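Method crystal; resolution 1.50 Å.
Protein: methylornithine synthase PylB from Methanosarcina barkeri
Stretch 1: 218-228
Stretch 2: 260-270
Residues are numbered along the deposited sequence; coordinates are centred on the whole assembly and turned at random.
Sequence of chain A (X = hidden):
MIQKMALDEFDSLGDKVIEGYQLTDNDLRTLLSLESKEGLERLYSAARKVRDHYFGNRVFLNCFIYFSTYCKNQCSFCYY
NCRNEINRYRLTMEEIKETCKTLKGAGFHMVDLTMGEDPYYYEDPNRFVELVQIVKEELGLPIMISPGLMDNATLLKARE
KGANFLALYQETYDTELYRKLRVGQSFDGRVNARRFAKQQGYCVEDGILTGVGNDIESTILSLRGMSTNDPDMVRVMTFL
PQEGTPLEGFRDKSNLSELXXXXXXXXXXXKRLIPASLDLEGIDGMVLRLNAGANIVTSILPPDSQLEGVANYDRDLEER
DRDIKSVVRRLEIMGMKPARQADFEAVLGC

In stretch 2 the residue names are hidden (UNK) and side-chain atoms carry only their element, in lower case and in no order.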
# COMPACT_ATOMS: atom_id res chain seq x y z
N SER A 218 19.76 1.64 5.88
CA SER A 218 18.42 1.93 6.48
C SER A 218 17.38 1.06 5.81
O SER A 218 16.50 0.50 6.50
CB SER A 218 18.14 3.41 6.17
OG SER A 218 16.91 3.82 6.66
N THR A 219 17.48 0.90 4.50
CA THR A 219 16.54 0.08 3.75
C THR A 219 16.64 -1.38 4.17
O THR A 219 15.59 -2.05 4.28
CB THR A 219 16.81 0.26 2.25
OG1 THR A 219 16.67 1.67 1.95
CG2 THR A 219 15.81 -0.57 1.43
N ILE A 220 17.86 -1.91 4.34
CA ILE A 220 17.98 -3.30 4.83
C ILE A 220 17.34 -3.47 6.19
O ILE A 220 16.65 -4.47 6.41
CB ILE A 220 19.46 -3.70 4.82
CG1 ILE A 220 19.89 -3.69 3.36
CG2 ILE A 220 19.62 -5.07 5.45
CD1 ILE A 220 21.39 -4.02 3.24
N LEU A 221 17.57 -2.50 7.12
CA LEU A 221 16.96 -2.56 8.46
C LEU A 221 15.43 -2.62 8.28
O LEU A 221 14.76 -3.42 8.93
CB LEU A 221 17.29 -1.32 9.28
CG LEU A 221 18.63 -1.05 9.95
CD1 LEU A 221 18.56 0.27 10.76
CD2 LEU A 221 18.83 -2.24 10.90
N SER A 222 14.92 -1.87 7.32
CA SER A 222 13.45 -1.87 7.13
C SER A 222 12.93 -3.12 6.48
O SER A 222 11.88 -3.64 6.88
CB SER A 222 13.04 -0.67 6.32
OG SER A 222 13.29 0.49 7.10
N LEU A 223 13.68 -3.66 5.52
CA LEU A 223 13.26 -4.95 4.93
C LEU A 223 13.28 -6.10 5.97
O LEU A 223 12.32 -6.91 6.04
CB LEU A 223 14.18 -5.36 3.74
CG LEU A 223 14.01 -4.36 2.54
CD1 LEU A 223 15.17 -4.57 1.54
CD2 LEU A 223 12.69 -4.62 1.77
N ARG A 224 14.34 -6.16 6.79
CA ARG A 224 14.42 -7.18 7.80
C ARG A 224 13.33 -6.93 8.86
O ARG A 224 12.72 -7.89 9.36
CB ARG A 224 15.82 -7.20 8.45
CG ARG A 224 16.93 -7.61 7.49
CD ARG A 224 16.69 -9.04 7.10
NE ARG A 224 17.87 -9.48 6.33
CZ ARG A 224 17.81 -10.45 5.42
NH1 ARG A 224 16.67 -11.08 5.19
NH2 ARG A 224 18.90 -10.77 4.72
N GLY A 225 13.04 -5.66 9.20
CA GLY A 225 12.00 -5.30 10.23
C GLY A 225 10.66 -5.76 9.75
O GLY A 225 9.87 -6.33 10.57
N MET A 226 10.38 -5.54 8.49
CA MET A 226 9.06 -5.99 7.89
C MET A 226 8.92 -7.49 7.94
O MET A 226 7.80 -7.94 8.14
CB MET A 226 8.79 -5.51 6.40
CG MET A 226 8.35 -4.06 6.30
SD MET A 226 7.43 -3.65 4.74
CE MET A 226 8.89 -4.22 3.95
N SER A 227 9.98 -8.24 7.76
CA SER A 227 9.89 -9.68 7.68
C SER A 227 9.62 -10.27 9.06
O SER A 227 8.98 -11.31 9.14
CB SER A 227 11.15 -10.26 7.07
OG SER A 227 12.22 -10.12 7.96
N THR A 228 10.09 -9.65 10.14
CA THR A 228 10.01 -10.21 11.47
C THR A 228 8.58 -10.54 11.88
O THR A 228 8.37 -11.57 12.48
CB THR A 228 10.54 -9.21 12.46
OG1 THR A 228 11.94 -9.15 12.25
CG2 THR A 228 10.24 -9.67 13.89
N UNK A 260 13.43 -1.28 -7.85
CA UNK A 260 14.45 -2.18 -7.29
C UNK A 260 13.94 -2.82 -5.99
O UNK A 260 14.12 -4.00 -5.74
n UNK A 260 19.59 0.64 -6.81
c UNK A 260 16.97 -2.11 -6.66
c UNK A 260 18.27 -1.34 -7.18
c UNK A 260 18.19 0.09 -6.79
c UNK A 260 15.74 -1.34 -7.01
N UNK A 261 13.30 -2.02 -5.14
CA UNK A 261 12.90 -2.57 -3.87
C UNK A 261 11.71 -3.51 -4.03
O UNK A 261 11.60 -4.49 -3.32
c UNK A 261 13.92 -0.70 -2.53
c UNK A 261 13.62 0.59 -1.85
c UNK A 261 11.96 -1.97 -1.53
c UNK A 261 12.58 -1.46 -2.86
N UNK A 262 10.81 -3.22 -4.99
CA UNK A 262 9.70 -4.19 -5.31
C UNK A 262 10.28 -5.56 -5.68
O UNK A 262 9.81 -6.60 -5.22
c UNK A 262 7.90 -4.81 -6.93
c UNK A 262 7.88 -2.56 -5.84
c UNK A 262 7.11 -1.84 -6.93
c UNK A 262 8.75 -3.67 -6.39
N UNK A 263 11.32 -5.51 -6.55
CA UNK A 263 11.92 -6.81 -6.94
C UNK A 263 12.56 -7.50 -5.75
O UNK A 263 12.41 -8.69 -5.59
o UNK A 263 12.38 -6.04 -9.17
c UNK A 263 12.96 -6.61 -8.01
N UNK A 264 13.25 -6.74 -4.89
CA UNK A 264 13.86 -7.36 -3.72
C UNK A 264 12.76 -7.91 -2.80
O UNK A 264 12.88 -9.01 -2.24
c UNK A 264 14.73 -6.30 -2.98
c UNK A 264 15.15 -6.86 -1.64
c UNK A 264 15.99 -6.05 -3.84
N UNK A 265 11.63 -7.17 -2.64
CA UNK A 265 10.54 -7.70 -1.80
C UNK A 265 10.00 -9.00 -2.37
O UNK A 265 9.59 -9.89 -1.62
c UNK A 265 8.51 -4.42 -1.02
c UNK A 265 9.64 -5.49 -0.81
c UNK A 265 9.69 -5.89 0.64
c UNK A 265 9.34 -6.68 -1.77
N UNK A 266 9.90 -9.05 -3.70
CA UNK A 266 9.38 -10.32 -4.31
C UNK A 266 10.35 -11.48 -4.05
O UNK A 266 9.91 -12.63 -3.83
c UNK A 266 8.72 -11.38 -6.59
n UNK A 266 6.32 -11.16 -6.19
c UNK A 266 5.19 -11.26 -5.49
n UNK A 266 5.02 -12.16 -4.54
c UNK A 266 7.48 -12.03 -5.99
n UNK A 266 4.23 -10.34 -5.67
c UNK A 266 9.16 -10.14 -5.79
N UNK A 267 11.64 -11.14 -4.02
CA UNK A 267 12.60 -12.22 -3.82
C UNK A 267 12.64 -12.63 -2.34
O UNK A 267 13.04 -13.72 -2.02
c UNK A 267 13.98 -11.77 -4.35
c UNK A 267 15.41 -10.97 -6.32
c UNK A 267 14.05 -11.52 -5.88
c UNK A 267 13.79 -12.81 -6.64
N UNK A 268 12.34 -11.70 -1.42
CA UNK A 268 12.28 -11.95 0.01
C UNK A 268 10.95 -12.55 0.49
O UNK A 268 10.94 -13.27 1.48
c UNK A 268 13.89 -10.13 0.71
c UNK A 268 13.75 -9.38 3.48
s UNK A 268 14.00 -8.66 1.81
c UNK A 268 12.47 -10.65 0.83
N UNK A 269 9.82 -12.14 -0.11
CA UNK A 269 8.51 -12.58 0.26
C UNK A 269 7.81 -13.17 -0.98
O UNK A 269 6.83 -12.61 -1.54
c UNK A 269 9.67 -8.83 2.84
c UNK A 269 9.32 -9.22 4.13
c UNK A 269 9.11 -9.51 1.72
c UNK A 269 8.28 -10.61 1.87
c UNK A 269 7.68 -11.34 0.71
c UNK A 269 7.88 -10.97 3.20
c UNK A 269 8.43 -10.30 4.29
N UNK A 270 8.29 -14.28 -1.49
CA UNK A 270 7.92 -14.75 -2.79
C UNK A 270 6.40 -15.04 -2.93
O UNK A 270 5.85 -14.88 -4.02
c UNK A 270 9.39 -15.06 -0.90
c UNK A 270 8.78 -16.00 -3.02
c UNK A 270 9.24 -16.34 -1.64

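Position 260 carries four carbons in a row ending in a nitrogen, all of it out of reach of stretch 1. An unbranched chain with a terminal amine is Lys 260; its NZ is hydrogen-bonded elsewhere in the structure.

Position 261 has four carbons, forked at the first, with one arm two carbons long. The tip of that longer arm lies 4.1 Å from CG2 of Thr 219, and the short arm 4.3 Å from CD2 of Leu 223. A beta-branched chain of this shape is Ile 261, and its fork lets CD1 reach one residue while CG2 meets another a turn further along.

Position 262 repeats the same four-carbon fork but is out of reach of stretch 1: Ile 262, buried against other parts of the protein. At position 263 one carbon bears one oxygen, again out of reach, which makes it Ser 263.

Position 264 has three carbons, the first carrying the other two. One of the two methyls packs 3.9 Å from CD1 of Leu 223. This is Val 264, a short side chain pointing toward the neighbouring helix.

Position 265 shows four carbons forked at the second. CA-to-CB points sideways, yet the chain's end swings nearer, bringing one methyl 3.4 Å from CD2 of Leu 223 and 3.8 Å from CE of Met 226. The late fork identifies Leu 265, whose CD2 makes both approaches.

Position 266 runs through three carbons and a nitrogen to a carbon holding two more nitrogens, a guanidinium: Arg 266. It faces elsewhere, and its NH1 donates to the backbone O of position 270 at 2.9 Å. Position 267, four carbons forked at the second and out of reach of stretch 1, is Leu 267.

Position 268 has two carbons, a sulfur and a last carbon, unbranched. The sulfur sits 3.8 Å from CB of Leu 223, and the terminal methyl 3.8 Å from NH1 of Arg 224. This is Met 268, the last helical residue.

Position 269 has one carbon and a six-carbon ring with no heteroatom. The ring's far atom comes 3.6 Å from CB of Ser 227, while O of Leu 223 lies at the ring's edge, 4.2 Å from that same atom. This is Phe 269, the first residue to leave helical phi/psi, although its N still bonds to O of Leu 265 at 2.7 Å. Position 270, three carbons closing a ring onto the backbone N, is Pro 270.

The contact rests on a knob in a hole: Leu 223 sits among Ile 261, Val 264, Leu 265 and Met 268. Contacting residues recur at i, i+3, i+4, i+7 and i+8, so one stripe of the second helix, continued by Phe 269 just past its end, meets Thr 219, Leu 223, Met 226 and Ser 227 on the first. The axes cross at -37° with a closest approach of 11.7 Å, a gap bridged by side chains. No hydrogen bond crosses between the stretches; apolar packing dominates, with Arg 224 at its margin reaching in by its end alone.

Stretch 2 260-270: KIISVLRLMFP
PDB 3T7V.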